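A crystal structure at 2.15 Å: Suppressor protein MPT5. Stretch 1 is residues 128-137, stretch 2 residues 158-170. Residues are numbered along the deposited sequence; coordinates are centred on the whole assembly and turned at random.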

ATOM      1  N   SER A 128       2.190   1.931  22.108  1.00 36.04           N
ATOM      2  CA  SER A 128       2.125   3.354  21.772  1.00 34.75           C
ATOM      3  C   SER A 128       1.976   3.576  20.267  1.00 26.62           C
ATOM      4  O   SER A 128       2.297   2.697  19.465  1.00 27.01           O
ATOM      5  CB  SER A 128       3.368   4.088  22.280  1.00 34.90           C
ATOM      6  OG  SER A 128       4.489   3.817  21.458  1.00 35.71           O
ATOM      7  N   ILE A 129       1.473   4.751  19.893  1.00 34.51           N
ATOM      8  CA  ILE A 129       1.377   5.139  18.488  1.00 33.90           C
ATOM      9  C   ILE A 129       2.749   5.065  17.824  1.00 31.27           C
ATOM     10  O   ILE A 129       2.889   4.550  16.715  1.00 32.49           O
ATOM     11  CB  ILE A 129       0.806   6.565  18.337  1.00 38.11           C
ATOM     12  CG1 ILE A 129      -0.706   6.561  18.563  1.00 37.45           C
ATOM     13  CG2 ILE A 129       1.111   7.134  16.960  1.00 35.53           C
ATOM     14  CD1 ILE A 129      -1.342   7.938  18.505  1.00 37.52           C
ATOM     15  N   GLU A 130       3.755   5.587  18.520  1.00 32.21           N
ATOM     16  CA  GLU A 130       5.136   5.550  18.056  1.00 36.89           C
ATOM     17  C   GLU A 130       5.576   4.108  17.792  1.00 36.34           C
ATOM     18  O   GLU A 130       6.253   3.825  16.801  1.00 30.80           O
ATOM     19  CB  GLU A 130       6.043   6.197  19.105  1.00 44.69           C
ATOM     20  CG  GLU A 130       7.491   6.377  18.683  1.00 61.47           C
ATOM     21  CD  GLU A 130       8.348   6.989  19.780  1.00 78.78           C
ATOM     22  OE1 GLU A 130       7.780   7.534  20.751  1.00 83.60           O
ATOM     23  OE2 GLU A 130       9.591   6.920  19.671  1.00 85.34           O
ATOM     24  N   GLN A 131       5.175   3.199  18.675  1.00 31.69           N
ATOM     25  CA  GLN A 131       5.499   1.788  18.510  1.00 28.49           C
ATOM     26  C   GLN A 131       4.777   1.166  17.311  1.00 29.35           C
ATOM     27  O   GLN A 131       5.341   0.318  16.619  1.00 29.83           O
ATOM     28  CB  GLN A 131       5.213   1.015  19.802  1.00 23.99           C
ATOM     29  CG  GLN A 131       6.312   1.165  20.859  1.00 25.94           C
ATOM     30  CD  GLN A 131       5.933   0.540  22.189  1.00 33.44           C
ATOM     31  OE1 GLN A 131       4.752   0.463  22.534  1.00 31.91           O
ATOM     32  NE2 GLN A 131       6.931   0.084  22.940  1.00 31.42           N
ATOM     33  N   VAL A 132       3.542   1.600  17.057  1.00 25.43           N
ATOM     34  CA  VAL A 132       2.792   1.115  15.892  1.00 22.88           C
ATOM     35  C   VAL A 132       3.461   1.543  14.581  1.00 27.39           C
ATOM     36  O   VAL A 132       3.573   0.749  13.642  1.00 23.96           O
ATOM     37  CB  VAL A 132       1.320   1.584  15.901  1.00 26.28           C
ATOM     38  CG1 VAL A 132       0.613   1.138  14.632  1.00 26.58           C
ATOM     39  CG2 VAL A 132       0.588   1.033  17.120  1.00 26.81           C
ATOM     40  N   VAL A 133       3.900   2.797  14.520  1.00 26.92           N
ATOM     41  CA  VAL A 133       4.639   3.290  13.358  1.00 28.99           C
ATOM     42  C   VAL A 133       5.884   2.429  13.144  1.00 30.29           C
ATOM     43  O   VAL A 133       6.177   2.004  12.025  1.00 29.77           O
ATOM     44  CB  VAL A 133       5.038   4.770  13.521  1.00 30.20           C
ATOM     45  CG1 VAL A 133       6.011   5.185  12.433  1.00 30.92           C
ATOM     46  CG2 VAL A 133       3.803   5.661  13.491  1.00 27.08           C
ATOM     47  N   THR A 134       6.598   2.164  14.233  1.00 28.39           N
ATOM     48  CA  THR A 134       7.766   1.290  14.208  1.00 31.35           C
ATOM     49  C   THR A 134       7.429  -0.090  13.634  1.00 31.09           C
ATOM     50  O   THR A 134       8.165  -0.611  12.797  1.00 28.58           O
ATOM     51  CB  THR A 134       8.383   1.155  15.609  1.00 30.55           C
ATOM     52  OG1 THR A 134       8.992   2.400  15.979  1.00 33.28           O
ATOM     53  CG2 THR A 134       9.431   0.052  15.635  1.00 28.51           C
ATOM     54  N   LEU A 135       6.310  -0.664  14.068  1.00 27.13           N
ATOM     55  CA  LEU A 135       5.855  -1.952  13.546  1.00 25.16           C
ATOM     56  C   LEU A 135       5.598  -1.904  12.037  1.00 29.18           C
ATOM     57  O   LEU A 135       5.973  -2.823  11.306  1.00 25.70           O
ATOM     58  CB  LEU A 135       4.587  -2.408  14.272  1.00 21.05           C
ATOM     59  CG  LEU A 135       4.783  -2.871  15.714  1.00 31.25           C
ATOM     60  CD1 LEU A 135       3.498  -3.441  16.282  1.00 26.89           C
ATOM     61  CD2 LEU A 135       5.895  -3.898  15.787  1.00 29.29           C
ATOM     62  N   ILE A 136       4.956  -0.831  11.583  1.00 25.63           N
ATOM     63  CA  ILE A 136       4.628  -0.659  10.169  1.00 27.86           C
ATOM     64  C   ILE A 136       5.891  -0.679   9.303  1.00 24.91           C
ATOM     65  O   ILE A 136       5.899  -1.252   8.212  1.00 25.03           O
ATOM     66  CB  ILE A 136       3.835   0.651   9.939  1.00 28.74           C
ATOM     67  CG1 ILE A 136       2.442   0.543  10.558  1.00 27.68           C
ATOM     68  CG2 ILE A 136       3.710   0.968   8.457  1.00 21.85           C
ATOM     69  CD1 ILE A 136       1.657   1.843  10.553  1.00 30.81           C
ATOM     70  N   ASN A 137       6.961  -0.071   9.808  1.00 24.81           N
ATOM     71  CA  ASN A 137       8.217   0.019   9.072  1.00 28.50           C
ATOM     72  C   ASN A 137       9.227  -1.080   9.395  1.00 30.65           C
ATOM     73  O   ASN A 137      10.239  -1.215   8.706  1.00 32.44           O
ATOM     74  CB  ASN A 137       8.864   1.390   9.290  1.00 32.06           C
ATOM     75  CG  ASN A 137       8.134   2.499   8.559  1.00 32.01           C
ATOM     76  OD1 ASN A 137       7.344   2.240   7.656  1.00 30.03           O
ATOM     77  ND2 ASN A 137       8.405   3.743   8.943  1.00 29.17           N
ATOM     78  N   GLY A 158      -8.566   0.511  13.709  1.00 32.35           N
ATOM     79  CA  GLY A 158      -8.411   1.733  14.484  1.00 32.36           C
ATOM     80  C   GLY A 158      -6.995   2.119  14.884  1.00 34.09           C
ATOM     81  O   GLY A 158      -6.584   3.261  14.677  1.00 31.74           O
ATOM     82  N   PHE A 159      -6.246   1.174  15.448  1.00 29.47           N
ATOM     83  CA  PHE A 159      -4.896   1.466  15.926  1.00 29.11           C
ATOM     84  C   PHE A 159      -3.922   1.795  14.796  1.00 28.45           C
ATOM     85  O   PHE A 159      -2.947   2.526  14.995  1.00 29.14           O
ATOM     86  CB  PHE A 159      -4.359   0.317  16.784  1.00 24.03           C
ATOM     87  CG  PHE A 159      -3.912  -0.886  15.997  1.00 29.32           C
ATOM     88  CD1 PHE A 159      -2.571  -1.057  15.673  1.00 31.89           C
ATOM     89  CD2 PHE A 159      -4.822  -1.862  15.611  1.00 28.90           C
ATOM     90  CE1 PHE A 159      -2.146  -2.171  14.967  1.00 29.01           C
ATOM     91  CE2 PHE A 159      -4.404  -2.982  14.904  1.00 29.09           C
ATOM     92  CZ  PHE A 159      -3.065  -3.135  14.582  1.00 25.00           C
ATOM     93  N   ILE A 160      -4.190   1.248  13.614  1.00 25.51           N
ATOM     94  CA  ILE A 160      -3.371   1.524  12.442  1.00 27.54           C
ATOM     95  C   ILE A 160      -3.681   2.917  11.887  1.00 31.80           C
ATOM     96  O   ILE A 160      -2.770   3.709  11.641  1.00 33.12           O
ATOM     97  CB  ILE A 160      -3.589   0.470  11.341  1.00 27.04           C
ATOM     98  CG1 ILE A 160      -3.302  -0.935  11.878  1.00 27.46           C
ATOM     99  CG2 ILE A 160      -2.703   0.757  10.142  1.00 28.18           C
ATOM    100  CD1 ILE A 160      -3.601  -2.052  10.889  1.00 24.05           C
ATOM    101  N   ILE A 161      -4.966   3.197  11.674  1.00 30.24           N
ATOM    102  CA  ILE A 161      -5.404   4.503  11.188  1.00 31.84           C
ATOM    103  C   ILE A 161      -4.900   5.606  12.117  1.00 32.57           C
ATOM    104  O   ILE A 161      -4.336   6.604  11.658  1.00 33.17           O
ATOM    105  CB  ILE A 161      -6.948   4.602  11.079  1.00 33.24           C
ATOM    106  CG1 ILE A 161      -7.523   3.422  10.287  1.00 29.04           C
ATOM    107  CG2 ILE A 161      -7.362   5.934  10.455  1.00 31.35           C
ATOM    108  CD1 ILE A 161      -6.986   3.309   8.872  1.00 32.42           C
ATOM    109  N   ASP A 162      -5.101   5.415  13.422  1.00 30.63           N
ATOM    110  CA  ASP A 162      -4.699   6.401  14.425  1.00 33.40           C
ATOM    111  C   ASP A 162      -3.209   6.740  14.346  1.00 33.56           C
ATOM    112  O   ASP A 162      -2.818   7.903  14.439  1.00 38.12           O
ATOM    113  CB  ASP A 162      -5.036   5.910  15.837  1.00 40.05           C
ATOM    114  CG  ASP A 162      -6.528   5.916  16.124  1.00 45.07           C
ATOM    115  OD1 ASP A 162      -7.298   6.445  15.295  1.00 42.82           O
ATOM    116  OD2 ASP A 162      -6.925   5.395  17.189  1.00 48.14           O
ATOM    117  N   ALA A 163      -2.381   5.715  14.178  1.00 27.86           N
ATOM    118  CA  ALA A 163      -0.936   5.902  14.086  1.00 34.18           C
ATOM    119  C   ALA A 163      -0.541   6.690  12.839  1.00 34.45           C
ATOM    120  O   ALA A 163       0.338   7.551  12.885  1.00 34.65           O
ATOM    121  CB  ALA A 163      -0.238   4.562  14.095  1.00 31.00           C
ATOM    122  N   ILE A 164      -1.193   6.377  11.724  1.00 33.41           N
ATOM    123  CA  ILE A 164      -0.888   6.998  10.440  1.00 30.18           C
ATOM    124  C   ILE A 164      -1.209   8.489  10.412  1.00 29.85           C
ATOM    125  O   ILE A 164      -0.400   9.292   9.941  1.00 34.30           O
ATOM    126  CB  ILE A 164      -1.642   6.291   9.296  1.00 31.94           C
ATOM    127  CG1 ILE A 164      -1.098   4.880   9.103  1.00 31.28           C
ATOM    128  CG2 ILE A 164      -1.521   7.068   7.993  1.00 36.21           C
ATOM    129  CD1 ILE A 164      -1.892   4.053   8.135  1.00 25.73           C
ATOM    130  N   VAL A 165      -2.385   8.858  10.913  1.00 27.47           N
ATOM    131  CA  VAL A 165      -2.844  10.246  10.819  1.00 35.31           C
ATOM    132  C   VAL A 165      -2.293  11.154  11.919  1.00 39.14           C
ATOM    133  O   VAL A 165      -2.513  12.366  11.893  1.00 43.32           O
ATOM    134  CB  VAL A 165      -4.388  10.349  10.803  1.00 35.49           C
ATOM    135  CG1 VAL A 165      -4.971   9.447   9.731  1.00 32.66           C
ATOM    136  CG2 VAL A 165      -4.965   9.995  12.173  1.00 29.60           C
ATOM    137  N   GLU A 166      -1.586  10.571  12.882  1.00 40.08           N
ATOM    138  CA  GLU A 166      -1.009  11.351  13.973  1.00 39.71           C
ATOM    139  C   GLU A 166       0.121  12.249  13.467  1.00 40.32           C
ATOM    140  O   GLU A 166       1.131  11.755  12.954  1.00 33.85           O
ATOM    141  CB  GLU A 166      -0.491  10.431  15.081  1.00 34.69           C
ATOM    142  CG  GLU A 166       0.109  11.156  16.279  1.00 43.14           C
ATOM    143  CD  GLU A 166      -0.939  11.800  17.172  1.00 54.51           C
ATOM    144  OE1 GLU A 166      -2.143  11.523  16.985  1.00 56.56           O
ATOM    145  OE2 GLU A 166      -0.556  12.584  18.068  1.00 57.31           O
ATOM    146  N   GLN A 167      -0.069  13.562  13.601  1.00 38.75           N
ATOM    147  CA  GLN A 167       0.938  14.556  13.213  1.00 40.97           C
ATOM    148  C   GLN A 167       1.463  14.363  11.786  1.00 38.93           C
ATOM    149  O   GLN A 167       0.705  14.489  10.824  1.00 43.70           O
ATOM    150  CB  GLN A 167       2.082  14.587  14.235  1.00 44.86           C
ATOM    151  CG  GLN A 167       1.694  15.252  15.556  1.00 55.49           C
ATOM    152  CD  GLN A 167       2.574  14.836  16.721  1.00 65.73           C
ATOM    153  OE1 GLN A 167       3.790  15.024  16.698  1.00 71.83           O
ATOM    154  NE2 GLN A 167       1.958  14.267  17.752  1.00 71.82           N
ATOM    155  N   ASN A 168       2.750  14.051  11.651  1.00 36.00           N
ATOM    156  CA  ASN A 168       3.351  13.859  10.333  1.00 39.00           C
ATOM    157  C   ASN A 168       3.797  12.416  10.072  1.00 40.75           C
ATOM    158  O   ASN A 168       4.680  12.171   9.244  1.00 37.31           O
ATOM    159  CB  ASN A 168       4.532  14.812  10.128  1.00 46.04           C
ATOM    160  CG  ASN A 168       5.703  14.488  11.034  1.00 52.07           C
ATOM    161  OD1 ASN A 168       5.522  14.051  12.171  1.00 57.06           O
ATOM    162  ND2 ASN A 168       6.915  14.694  10.531  1.00 53.90           N
ATOM    163  N   ASN A 169       3.182  11.466  10.772  1.00 37.08           N
ATOM    164  CA  ASN A 169       3.504  10.056  10.590  1.00 32.82           C
ATOM    165  C   ASN A 169       3.256   9.561   9.160  1.00 33.55           C
ATOM    166  O   ASN A 169       3.831   8.556   8.744  1.00 29.97           O
ATOM    167  CB  ASN A 169       2.736   9.186  11.592  1.00 30.14           C
ATOM    168  CG  ASN A 169       3.177   9.414  13.031  1.00 33.01           C
ATOM    169  OD1 ASN A 169       4.183  10.071  13.288  1.00 36.53           O
ATOM    170  ND2 ASN A 169       2.428   8.854  13.974  1.00 31.96           N
ATOM    171  N   ILE A 170       2.399  10.256   8.416  1.00 29.65           N
ATOM    172  CA  ILE A 170       2.148   9.892   7.021  1.00 24.64           C
ATOM    173  C   ILE A 170       3.446   9.938   6.207  1.00 25.08           C
ATOM    174  O   ILE A 170       3.649   9.129   5.302  1.00 29.96           O
ATOM    175  CB  ILE A 170       1.051  10.775   6.365  1.00 28.70           C
ATOM    176  CG1 ILE A 170       0.684  10.243   4.977  1.00 29.00           C
ATOM    177  CG2 ILE A 170       1.489  12.232   6.264  1.00 23.91           C
ATOM    178  CD1 ILE A 170       0.127   8.831   4.997  1.00 34.37           C
TER

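How does the contact begin at the start of stretch 2? The helix that opens at G158 meets helix 129-137 nearly at right angles, 97° between their N-to-C directions, with the axes 8.9 Å apart at closest approach. G158 takes no part. F159 is the first residue to reach across: its CA-to-CB bond points sideways, but with chi1 at 76° (p) the ring comes nearer, and F159 CD1 lies 4.0 Å from V132 CG1. The same methyl, V132 CG1, is 3.8 Å from F159 O, so the valine packs against backbone as well as ring. I160 points sideways and adds little, and I161 is out of reach.

Which residue lets the two backbones come closest? D162 contributes chiefly its backbone, with D162 O 4.3 Å from I129 CD1. The answer is A163. Its CA is 5.0 Å from the CA of I129, an approach suited to a residue whose side chain is a single methyl. That methyl points toward stretch 1 and meets three branched side chains: A163 CB lies 3.6 Å from V132 CG1, 4.1 Å from I129 CG2 and 4.2 Å from V133 CG2. I129 CG2 also rests 3.7 Å from A163 CA. I164 follows with its CA-to-CB bond pointing away, yet its end comes nearer, and I164 CG1 sits 4.3 Å from I136 CD1, extending the apolar packing one turn beyond V132 and V133.

What happens where the helix gives way to the turn? E166 opens a type II' turn that runs to N169, closed by a backbone hydrogen bond from N169 N to E166 O (3.0 Å). The E166 side chain points its CA-to-CB bond toward stretch 1 and adds a light contact, OE1 4.0 Å from I129 CD1, while its OE2 accepts a hydrogen bond from Q167 NE2 at 3.0 Å. Q167 and N168 stay clear of stretch 1.

Why is a polar residue, N169, placed against aliphatic side chains? N169 ND2 has an acceptor within its own stretch: it donates to A163 O at 2.7 Å, with an angle of 165°, tying the turn back to the helix. Held there, N169 ND2 packs 3.5 Å from V133 CG2 and 3.7 Å from I129 CG2. No hydrogen bond crosses between the stretches; the 408 Å² buried, both sides summed, rests on close packing.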